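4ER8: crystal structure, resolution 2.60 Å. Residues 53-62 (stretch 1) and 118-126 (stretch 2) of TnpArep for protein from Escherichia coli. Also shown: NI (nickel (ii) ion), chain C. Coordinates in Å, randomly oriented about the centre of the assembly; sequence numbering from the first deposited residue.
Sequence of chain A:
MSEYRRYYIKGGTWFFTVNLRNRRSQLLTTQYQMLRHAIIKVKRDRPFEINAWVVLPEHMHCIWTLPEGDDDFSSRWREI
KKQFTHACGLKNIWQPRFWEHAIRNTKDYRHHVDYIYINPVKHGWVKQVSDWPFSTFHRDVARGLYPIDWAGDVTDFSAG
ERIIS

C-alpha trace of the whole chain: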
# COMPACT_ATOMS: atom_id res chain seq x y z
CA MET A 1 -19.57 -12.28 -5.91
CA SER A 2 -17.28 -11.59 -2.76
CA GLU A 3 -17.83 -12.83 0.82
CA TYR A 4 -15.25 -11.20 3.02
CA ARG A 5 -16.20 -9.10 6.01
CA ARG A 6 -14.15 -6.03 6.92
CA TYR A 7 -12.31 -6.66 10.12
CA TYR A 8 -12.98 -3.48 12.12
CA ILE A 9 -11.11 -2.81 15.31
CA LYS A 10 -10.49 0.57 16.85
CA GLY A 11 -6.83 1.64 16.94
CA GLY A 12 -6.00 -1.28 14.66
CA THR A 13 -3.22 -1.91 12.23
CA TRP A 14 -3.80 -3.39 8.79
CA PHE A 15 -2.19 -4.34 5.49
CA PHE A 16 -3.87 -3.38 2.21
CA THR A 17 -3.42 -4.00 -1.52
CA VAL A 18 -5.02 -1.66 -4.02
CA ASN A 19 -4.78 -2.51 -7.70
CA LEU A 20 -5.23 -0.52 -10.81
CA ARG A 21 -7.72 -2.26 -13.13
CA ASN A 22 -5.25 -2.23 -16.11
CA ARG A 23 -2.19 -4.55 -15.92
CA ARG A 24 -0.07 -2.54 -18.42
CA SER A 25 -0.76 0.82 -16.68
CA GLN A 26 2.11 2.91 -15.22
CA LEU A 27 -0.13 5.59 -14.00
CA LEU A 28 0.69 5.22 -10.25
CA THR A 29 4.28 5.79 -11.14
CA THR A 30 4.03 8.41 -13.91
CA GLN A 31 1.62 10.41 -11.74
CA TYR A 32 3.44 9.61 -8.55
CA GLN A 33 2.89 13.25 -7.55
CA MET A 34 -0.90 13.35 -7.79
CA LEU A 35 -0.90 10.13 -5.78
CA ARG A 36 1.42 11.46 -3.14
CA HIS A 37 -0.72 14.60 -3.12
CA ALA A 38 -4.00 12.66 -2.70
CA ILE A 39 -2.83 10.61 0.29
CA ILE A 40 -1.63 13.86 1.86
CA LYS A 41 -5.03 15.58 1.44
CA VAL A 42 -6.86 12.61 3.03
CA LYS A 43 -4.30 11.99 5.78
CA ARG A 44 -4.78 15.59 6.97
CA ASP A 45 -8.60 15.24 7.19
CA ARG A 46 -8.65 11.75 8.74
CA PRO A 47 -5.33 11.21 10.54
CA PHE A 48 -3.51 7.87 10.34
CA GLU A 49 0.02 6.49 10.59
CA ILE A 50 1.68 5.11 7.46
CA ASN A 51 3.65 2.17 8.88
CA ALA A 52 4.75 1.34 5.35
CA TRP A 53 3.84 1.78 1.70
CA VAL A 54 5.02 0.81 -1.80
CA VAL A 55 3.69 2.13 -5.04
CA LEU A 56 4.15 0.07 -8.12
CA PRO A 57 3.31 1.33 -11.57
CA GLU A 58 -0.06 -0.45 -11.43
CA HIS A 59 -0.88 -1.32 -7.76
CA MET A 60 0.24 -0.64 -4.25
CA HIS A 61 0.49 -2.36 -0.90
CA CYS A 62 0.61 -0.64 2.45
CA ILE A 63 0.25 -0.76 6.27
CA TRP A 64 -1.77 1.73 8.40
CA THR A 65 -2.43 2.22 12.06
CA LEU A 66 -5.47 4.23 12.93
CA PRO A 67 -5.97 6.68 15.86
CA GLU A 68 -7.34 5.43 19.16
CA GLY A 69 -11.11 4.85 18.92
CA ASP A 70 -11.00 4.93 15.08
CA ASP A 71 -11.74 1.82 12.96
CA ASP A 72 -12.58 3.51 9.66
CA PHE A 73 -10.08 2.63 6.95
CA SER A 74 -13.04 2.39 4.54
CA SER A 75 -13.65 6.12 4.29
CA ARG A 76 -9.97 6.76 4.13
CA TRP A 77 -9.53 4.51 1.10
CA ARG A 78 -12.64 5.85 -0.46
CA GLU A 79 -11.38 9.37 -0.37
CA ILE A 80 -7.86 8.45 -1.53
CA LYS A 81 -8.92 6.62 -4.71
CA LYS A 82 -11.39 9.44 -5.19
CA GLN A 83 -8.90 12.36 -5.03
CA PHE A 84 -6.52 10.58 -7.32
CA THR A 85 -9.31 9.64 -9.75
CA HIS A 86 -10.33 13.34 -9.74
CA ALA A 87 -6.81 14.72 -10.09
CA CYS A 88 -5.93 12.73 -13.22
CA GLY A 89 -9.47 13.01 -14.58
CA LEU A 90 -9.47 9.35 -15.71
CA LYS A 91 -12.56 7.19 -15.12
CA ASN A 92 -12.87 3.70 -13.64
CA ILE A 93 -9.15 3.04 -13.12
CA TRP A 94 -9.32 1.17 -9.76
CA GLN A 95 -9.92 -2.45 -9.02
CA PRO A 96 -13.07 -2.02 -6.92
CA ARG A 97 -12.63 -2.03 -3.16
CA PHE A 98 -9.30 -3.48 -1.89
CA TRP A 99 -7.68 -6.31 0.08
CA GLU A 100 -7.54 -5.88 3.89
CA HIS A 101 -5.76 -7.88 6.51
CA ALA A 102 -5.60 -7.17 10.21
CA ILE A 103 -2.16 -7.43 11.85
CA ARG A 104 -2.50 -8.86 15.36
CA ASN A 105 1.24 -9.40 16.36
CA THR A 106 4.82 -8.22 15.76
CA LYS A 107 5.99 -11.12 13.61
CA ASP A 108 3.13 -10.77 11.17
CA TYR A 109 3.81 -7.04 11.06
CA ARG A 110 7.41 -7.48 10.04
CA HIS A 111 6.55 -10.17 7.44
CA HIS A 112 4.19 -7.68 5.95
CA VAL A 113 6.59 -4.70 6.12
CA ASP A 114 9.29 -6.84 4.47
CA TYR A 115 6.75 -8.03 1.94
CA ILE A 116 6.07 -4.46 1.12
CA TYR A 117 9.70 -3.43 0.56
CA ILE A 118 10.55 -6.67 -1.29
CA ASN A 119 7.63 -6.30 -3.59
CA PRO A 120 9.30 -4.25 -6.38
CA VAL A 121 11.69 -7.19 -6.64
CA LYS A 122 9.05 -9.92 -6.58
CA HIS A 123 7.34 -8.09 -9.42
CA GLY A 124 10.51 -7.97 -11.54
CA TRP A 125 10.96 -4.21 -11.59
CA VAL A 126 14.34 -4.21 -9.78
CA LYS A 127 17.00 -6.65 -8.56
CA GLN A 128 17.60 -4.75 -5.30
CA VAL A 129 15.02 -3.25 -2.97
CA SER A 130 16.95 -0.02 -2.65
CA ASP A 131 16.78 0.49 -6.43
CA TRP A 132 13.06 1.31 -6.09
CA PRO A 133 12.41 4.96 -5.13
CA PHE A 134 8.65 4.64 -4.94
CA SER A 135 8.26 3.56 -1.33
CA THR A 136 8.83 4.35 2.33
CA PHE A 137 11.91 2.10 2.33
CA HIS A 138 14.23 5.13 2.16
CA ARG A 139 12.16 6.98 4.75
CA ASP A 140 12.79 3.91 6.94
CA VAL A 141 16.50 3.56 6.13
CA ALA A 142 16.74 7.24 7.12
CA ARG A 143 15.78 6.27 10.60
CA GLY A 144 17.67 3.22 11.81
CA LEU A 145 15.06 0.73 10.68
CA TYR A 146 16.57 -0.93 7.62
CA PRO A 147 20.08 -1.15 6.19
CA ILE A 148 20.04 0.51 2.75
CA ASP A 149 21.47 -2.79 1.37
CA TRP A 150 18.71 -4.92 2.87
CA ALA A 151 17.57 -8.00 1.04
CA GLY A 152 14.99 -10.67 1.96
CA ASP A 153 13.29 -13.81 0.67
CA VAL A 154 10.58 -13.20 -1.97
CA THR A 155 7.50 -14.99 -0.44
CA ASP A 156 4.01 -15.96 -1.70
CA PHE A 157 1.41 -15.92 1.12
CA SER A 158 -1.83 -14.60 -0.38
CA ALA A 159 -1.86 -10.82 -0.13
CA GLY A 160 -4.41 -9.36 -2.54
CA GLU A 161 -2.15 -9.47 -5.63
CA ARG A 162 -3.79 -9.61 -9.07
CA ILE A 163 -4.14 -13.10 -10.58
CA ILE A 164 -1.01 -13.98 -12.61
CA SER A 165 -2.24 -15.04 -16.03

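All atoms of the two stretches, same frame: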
# COMPACT_ATOMS: atom_id res chain seq x y z
N TRP A 53 4.57 1.70 2.94
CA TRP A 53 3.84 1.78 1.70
C TRP A 53 4.80 1.56 0.52
O TRP A 53 5.90 2.10 0.55
CB TRP A 53 3.20 3.16 1.65
CG TRP A 53 2.01 3.34 0.78
CD1 TRP A 53 1.85 2.92 -0.52
CD2 TRP A 53 0.83 4.08 1.11
NE1 TRP A 53 0.61 3.32 -0.99
CE2 TRP A 53 -0.02 4.06 -0.01
CE3 TRP A 53 0.40 4.77 2.26
CZ2 TRP A 53 -1.27 4.68 -0.02
CZ3 TRP A 53 -0.84 5.38 2.26
CH2 TRP A 53 -1.67 5.33 1.14
N VAL A 54 4.42 0.74 -0.47
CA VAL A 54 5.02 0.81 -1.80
C VAL A 54 3.99 1.24 -2.83
O VAL A 54 2.81 0.89 -2.75
CB VAL A 54 5.46 -0.52 -2.38
CG1 VAL A 54 6.89 -0.78 -2.16
CG2 VAL A 54 4.55 -1.65 -1.94
N VAL A 55 4.48 1.91 -3.86
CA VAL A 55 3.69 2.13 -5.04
C VAL A 55 4.36 1.45 -6.22
O VAL A 55 5.55 1.64 -6.48
CB VAL A 55 3.64 3.59 -5.36
CG1 VAL A 55 2.78 3.81 -6.62
CG2 VAL A 55 3.13 4.36 -4.13
N LEU A 56 3.60 0.66 -6.94
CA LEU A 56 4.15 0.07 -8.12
C LEU A 56 3.50 0.82 -9.26
O LEU A 56 2.65 1.69 -9.01
CB LEU A 56 3.96 -1.44 -8.12
CG LEU A 56 4.94 -1.91 -7.03
CD1 LEU A 56 4.24 -2.35 -5.74
CD2 LEU A 56 5.91 -2.97 -7.50
N PRO A 57 3.93 0.55 -10.51
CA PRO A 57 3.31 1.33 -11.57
C PRO A 57 1.82 1.10 -11.62
O PRO A 57 1.08 2.05 -11.87
CB PRO A 57 3.97 0.79 -12.84
CG PRO A 57 5.23 0.09 -12.36
CD PRO A 57 4.87 -0.46 -11.02
N GLU A 58 1.37 -0.12 -11.31
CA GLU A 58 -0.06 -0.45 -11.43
C GLU A 58 -0.80 -0.99 -10.20
O GLU A 58 -1.91 -1.49 -10.35
CB GLU A 58 -0.30 -1.41 -12.60
CG GLU A 58 0.73 -2.55 -12.70
CD GLU A 58 0.87 -3.32 -11.42
OE1 GLU A 58 1.90 -3.18 -10.73
OE2 GLU A 58 -0.05 -4.08 -11.08
N HIS A 59 -0.22 -0.90 -9.00
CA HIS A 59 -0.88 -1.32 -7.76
C HIS A 59 -0.01 -0.90 -6.60
O HIS A 59 1.14 -0.48 -6.80
CB HIS A 59 -1.12 -2.84 -7.73
CG HIS A 59 0.08 -3.68 -7.39
ND1 HIS A 59 1.16 -3.83 -8.24
CD2 HIS A 59 0.33 -4.48 -6.32
CE1 HIS A 59 2.03 -4.67 -7.70
NE2 HIS A 59 1.56 -5.06 -6.52
N MET A 60 -0.53 -1.02 -5.39
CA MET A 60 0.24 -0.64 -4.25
C MET A 60 -0.16 -1.52 -3.11
O MET A 60 -1.26 -2.08 -3.12
CB MET A 60 0.05 0.85 -3.94
CG MET A 60 -1.33 1.32 -3.50
SD MET A 60 -1.56 3.15 -3.79
CE MET A 60 -3.25 3.32 -3.34
N HIS A 61 0.75 -1.67 -2.14
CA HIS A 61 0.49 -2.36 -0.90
C HIS A 61 0.87 -1.44 0.21
O HIS A 61 1.86 -0.70 0.08
CB HIS A 61 1.40 -3.55 -0.80
CG HIS A 61 1.29 -4.51 -1.93
ND1 HIS A 61 0.28 -5.44 -2.02
CD2 HIS A 61 2.09 -4.71 -3.00
CE1 HIS A 61 0.43 -6.15 -3.13
NE2 HIS A 61 1.53 -5.74 -3.73
N CYS A 62 0.16 -1.48 1.33
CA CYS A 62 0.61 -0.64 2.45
C CYS A 62 0.12 -1.09 3.83
O CYS A 62 -0.74 -1.95 3.94
CB CYS A 62 0.23 0.80 2.16
SG CYS A 62 -1.53 1.00 2.23
N ILE A 118 10.09 -5.69 -0.31
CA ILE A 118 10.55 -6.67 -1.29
C ILE A 118 9.74 -6.67 -2.57
O ILE A 118 10.17 -7.18 -3.60
CB ILE A 118 10.50 -8.08 -0.71
CG1 ILE A 118 11.74 -8.31 0.14
CG2 ILE A 118 10.48 -9.13 -1.79
CD1 ILE A 118 11.51 -9.40 1.22
N ASN A 119 8.56 -6.10 -2.51
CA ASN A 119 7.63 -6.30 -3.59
C ASN A 119 8.20 -5.88 -4.98
O ASN A 119 8.09 -6.63 -5.96
CB ASN A 119 6.34 -5.58 -3.29
CG ASN A 119 5.18 -6.31 -3.79
OD1 ASN A 119 4.26 -5.72 -4.36
ND2 ASN A 119 5.20 -7.62 -3.60
N PRO A 120 8.82 -4.69 -5.05
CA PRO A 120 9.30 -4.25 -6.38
C PRO A 120 10.16 -5.32 -7.02
O PRO A 120 10.25 -5.41 -8.26
CB PRO A 120 10.11 -3.02 -6.06
CG PRO A 120 9.37 -2.42 -4.85
CD PRO A 120 8.90 -3.63 -4.03
N VAL A 121 10.75 -6.17 -6.17
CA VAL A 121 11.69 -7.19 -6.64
C VAL A 121 10.89 -8.39 -7.04
O VAL A 121 11.06 -8.90 -8.13
CB VAL A 121 12.77 -7.53 -5.58
CG1 VAL A 121 13.50 -8.85 -5.87
CG2 VAL A 121 13.75 -6.42 -5.47
N LYS A 122 9.99 -8.85 -6.18
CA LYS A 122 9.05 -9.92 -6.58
C LYS A 122 8.38 -9.63 -7.93
O LYS A 122 8.14 -10.53 -8.70
CB LYS A 122 7.98 -10.14 -5.49
CG LYS A 122 6.87 -11.12 -5.84
CD LYS A 122 5.68 -11.04 -4.86
CE LYS A 122 4.70 -12.19 -5.05
NZ LYS A 122 5.23 -13.57 -4.74
N HIS A 123 8.10 -8.37 -8.23
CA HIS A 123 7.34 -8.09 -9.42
C HIS A 123 8.22 -7.93 -10.67
O HIS A 123 7.71 -7.78 -11.80
CB HIS A 123 6.44 -6.87 -9.21
CG HIS A 123 5.24 -7.14 -8.36
ND1 HIS A 123 4.26 -8.05 -8.71
CD2 HIS A 123 4.83 -6.58 -7.19
CE1 HIS A 123 3.30 -8.04 -7.79
NE2 HIS A 123 3.63 -7.16 -6.85
N GLY A 124 9.54 -7.97 -10.45
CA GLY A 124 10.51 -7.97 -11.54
C GLY A 124 10.97 -6.59 -11.97
O GLY A 124 11.72 -6.46 -12.94
N TRP A 125 10.53 -5.56 -11.26
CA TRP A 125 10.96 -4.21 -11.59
C TRP A 125 12.44 -3.98 -11.32
O TRP A 125 13.11 -3.34 -12.11
CB TRP A 125 10.11 -3.16 -10.86
CG TRP A 125 8.66 -3.25 -11.23
CD1 TRP A 125 7.64 -3.71 -10.45
CD2 TRP A 125 8.07 -2.91 -12.50
NE1 TRP A 125 6.45 -3.65 -11.14
CE2 TRP A 125 6.68 -3.17 -12.40
CE3 TRP A 125 8.57 -2.41 -13.72
CZ2 TRP A 125 5.78 -2.96 -13.47
CZ3 TRP A 125 7.66 -2.18 -14.80
CH2 TRP A 125 6.29 -2.46 -14.65
N VAL A 126 12.95 -4.49 -10.19
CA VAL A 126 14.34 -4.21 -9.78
C VAL A 126 15.02 -5.45 -9.19
O VAL A 126 14.35 -6.39 -8.81
CB VAL A 126 14.43 -3.02 -8.78
CG1 VAL A 126 13.91 -1.72 -9.41
CG2 VAL A 126 13.69 -3.33 -7.48
NI NI C . 2.48 -6.50 -5.32

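A metal site can join two segments distant in sequence without a single hydrogen bond between them, and apolar packing can extend the contact beside it. Here a nickel ion sits between a β-hairpin and a helix with the turn that follows it. His 59 NE2 (2.1 Å from NI) and His 61 NE2 (2.0 Å) come from the hairpin; Asn 119 OD1 (2.2 Å) and His 123 NE2 (2.0 Å) come from the second stretch, one helical turn apart, and two further coordinating atoms come from elsewhere in the structure. Strand alternation turns His 59 and His 61 toward the helix and Met 60 away. Glu 58 OE1 accepts a hydrogen bond from His 59 ND1 (2.7 Å), leaving NE2 for the metal, and the edge of His 59 meets the face of His 123.

Beside the ion, Leu 56 is the bump: its CD2 enters a hollow formed by Pro 120, His 123 and Trp 125, 3.8 Å from Pro 120 CA and 3.5 Å from Trp 125 CD1. The puckered ring of Pro 57 presents CG to the flat indole of Trp 125, 3.6 Å from the centroid of its six-membered ring and 24° off the ring normal, a CH-π contact. Val 54 CG1 adds an apolar contact with Pro 120 CD (4.0 Å). The stretches bury 363 Å² between them, both sides summed; Leu 56 and Pro 57 are buried, while Trp 125 stays exposed although it gives the largest area, 65 Å². Gly 124, at positive phi in a Schellman motif, is the first residue to leave helical phi/psi; a CB there would jam against the carbonyl O of His 123.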